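Class B carbapenemase GOB-18 (Elizabethkingia meningoseptica, PDB 5K0W) hydrolyses beta-lactam antibiotics, carbapenems included, as a dizinc metallo-beta-lactamase of subclass B3. Local coordinates at the zinc ion site. Numbering follows the deposited sequence.

The zinc ion site. Residues 51-52, 98, 100, 102-103, 175, 199, 202, 241. With ZN (zinc ion), chain B; ZN (zinc ion), chain C.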
loop_
_atom_site.group_PDB
_atom_site.type_symbol
_atom_site.label_atom_id
_atom_site.label_comp_id
_atom_site.label_asym_id
_atom_site.label_seq_id
_atom_site.Cartn_x
_atom_site.Cartn_y
_atom_site.Cartn_z
ATOM N N ASP A 51 7.559 5.363 8.523
ATOM C CA ASP A 51 6.908 5.917 7.336
ATOM C C ASP A 51 6.244 4.882 6.425
ATOM O O ASP A 51 5.277 5.215 5.744
ATOM C CB ASP A 51 7.864 6.808 6.523
ATOM C CG ASP A 51 7.132 7.658 5.496
ATOM O OD1 ASP A 51 6.061 8.213 5.836
ATOM O OD2 ASP A 51 7.619 7.755 4.364
ATOM N N LEU A 52 6.757 3.648 6.394
ATOM C CA LEU A 52 6.202 2.630 5.513
ATOM C C LEU A 52 5.047 1.892 6.119
ATOM O O LEU A 52 5.235 0.970 6.918
ATOM C CB LEU A 52 7.285 1.703 4.926
ATOM C CG LEU A 52 8.477 2.426 4.279
ATOM C CD1 LEU A 52 9.560 1.444 3.846
ATOM C CD2 LEU A 52 8.032 3.292 3.123
ATOM N N GLN A 98 0.880 -0.892 -4.224
ATOM C CA GLN A 98 1.807 -0.519 -5.291
ATOM C C GLN A 98 3.015 -1.480 -5.302
ATOM O O GLN A 98 3.458 -1.910 -4.234
ATOM C CB GLN A 98 2.267 0.953 -5.155
ATOM C CG GLN A 98 2.846 1.308 -3.790
ATOM C CD GLN A 98 3.601 2.611 -3.810
ATOM O OE1 GLN A 98 4.747 2.676 -4.276
ATOM N NE2 GLN A 98 2.997 3.668 -3.236
ATOM N N HIS A 100 6.386 -1.397 -5.583
ATOM C CA HIS A 100 7.686 -0.766 -5.342
ATOM C C HIS A 100 8.313 -1.423 -4.122
ATOM O O HIS A 100 7.579 -1.771 -3.189
ATOM C CB HIS A 100 7.531 0.738 -5.136
ATOM C CG HIS A 100 7.337 1.519 -6.395
ATOM N ND1 HIS A 100 6.775 2.771 -6.376
ATOM C CD2 HIS A 100 7.641 1.199 -7.672
ATOM C CE1 HIS A 100 6.754 3.172 -7.633
ATOM N NE2 HIS A 100 7.284 2.269 -8.444
ATOM N N ASP A 102 9.701 -0.520 -1.467
ATOM C CA ASP A 102 9.350 0.048 -0.165
ATOM C C ASP A 102 7.969 -0.423 0.356
ATOM O O ASP A 102 7.563 -0.019 1.440
ATOM C CB ASP A 102 9.507 1.584 -0.154
ATOM C CG ASP A 102 8.648 2.333 -1.151
ATOM O OD1 ASP A 102 8.622 1.928 -2.342
ATOM O OD2 ASP A 102 8.051 3.367 -0.760
ATOM N N HIS A 103 7.265 -1.294 -0.390
ATOM C CA HIS A 103 5.992 -1.899 0.030
ATOM C C HIS A 103 5.995 -3.411 -0.265
ATOM O O HIS A 103 5.120 -4.128 0.225
ATOM C CB HIS A 103 4.779 -1.219 -0.642
ATOM C CG HIS A 103 4.804 0.279 -0.572
ATOM N ND1 HIS A 103 4.311 0.964 0.526
ATOM C CD2 HIS A 103 5.314 1.170 -1.447
ATOM C CE1 HIS A 103 4.512 2.241 0.268
ATOM N NE2 HIS A 103 5.112 2.413 -0.907
ATOM N N HIS A 175 0.990 5.603 -10.378
ATOM C CA HIS A 175 2.179 5.497 -9.554
ATOM C C HIS A 175 2.966 4.234 -9.963
ATOM O O HIS A 175 4.195 4.257 -10.060
ATOM C CB HIS A 175 1.809 5.534 -8.072
ATOM C CG HIS A 175 3.003 5.625 -7.173
ATOM N ND1 HIS A 175 3.552 6.851 -6.820
ATOM C CD2 HIS A 175 3.737 4.634 -6.609
ATOM C CE1 HIS A 175 4.583 6.568 -6.033
ATOM N NE2 HIS A 175 4.736 5.242 -5.880
ATOM N N ASN A 199 -3.779 4.648 -2.204
ATOM C CA ASN A 199 -2.462 4.770 -2.795
ATOM C C ASN A 199 -2.533 6.094 -3.568
ATOM O O ASN A 199 -3.078 6.155 -4.669
ATOM C CB ASN A 199 -2.075 3.589 -3.683
ATOM C CG ASN A 199 -0.602 3.635 -4.017
ATOM O OD1 ASN A 199 0.260 3.294 -3.205
ATOM N ND2 ASN A 199 -0.279 4.217 -5.145
ATOM N N SER A 202 0.736 10.122 -6.902
ATOM C CA SER A 202 1.910 10.975 -7.139
ATOM C C SER A 202 2.661 10.568 -8.428
ATOM O O SER A 202 2.507 9.436 -8.900
ATOM C CB SER A 202 2.838 10.970 -5.927
ATOM O OG SER A 202 2.994 9.671 -5.383
ATOM N N HIS A 241 2.152 5.671 2.759
ATOM C CA HIS A 241 3.148 6.367 3.571
ATOM C C HIS A 241 2.475 7.154 4.703
ATOM O O HIS A 241 1.448 7.810 4.481
ATOM C CB HIS A 241 3.970 7.297 2.693
ATOM C CG HIS A 241 4.933 6.569 1.809
ATOM N ND1 HIS A 241 6.283 6.463 2.134
ATOM C CD2 HIS A 241 4.712 5.909 0.651
ATOM C CE1 HIS A 241 6.833 5.756 1.160
ATOM N NE2 HIS A 241 5.925 5.388 0.253
HETATM ZN ZN ZN B . 6.193 4.148 -1.391
HETATM ZN ZN ZN C . 6.109 4.053 -4.904
HETATM O O HOH W 1 6.066 5.188 -3.167
HETATM O O HOH W 2 7.786 5.419 -5.355
#
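Two zinc ions, 3.5 Å apart from ZN (chain B) to ZN (chain C), share water 1 in the dinuclear active site of this B3 metallo-beta-lactamase. The segment from Gln98 to His103 wraps round both ions in a QXHXDH version of the HXHXDH motif, Gln98 and His100 serving ZN (chain C), Asp102 and His103 ZN (chain B). Gln98 CG takes the crowded place between backbone N and carbonyl carbon (chi1 53°); the chain then runs extended, bringing the amide oxygen OE1 to 2.0 Å from ZN (chain C). The amide nitrogen, NE2, gives a hydrogen bond of 2.8 Å to an in-plane lone pair of Asn199 OD1, which would hold the amide so that its oxygen faces the metal. His100 ND1 and, from the loop after strand 165-171, His175 NE2 join waters 1 and 2 in a near square-pyramidal shell. Asp102 CG takes the same crowded position (chi1 60°), and the carboxylate binds ZN (chain B) through OD2 at 2.1 Å, beside His103 NE2. His241 NE2 and water 1 join them in a near-tetrahedral set. His241 ND1 donates an almost straight bond of 2.9 Å to Asp51 OD2, which lies in the imidazole plane, whereas the nitrogen meets it from above the carboxylate plane; this second-shell charge may make the imidazole a stronger donor. The bridging water is plausibly ionised to the hydroxide nucleophile. Within the αββα fold, loops following strands 91-95, 165-171 and 236-239, with short helix 101-104, gather the ligands at one edge of the beta-sandwich.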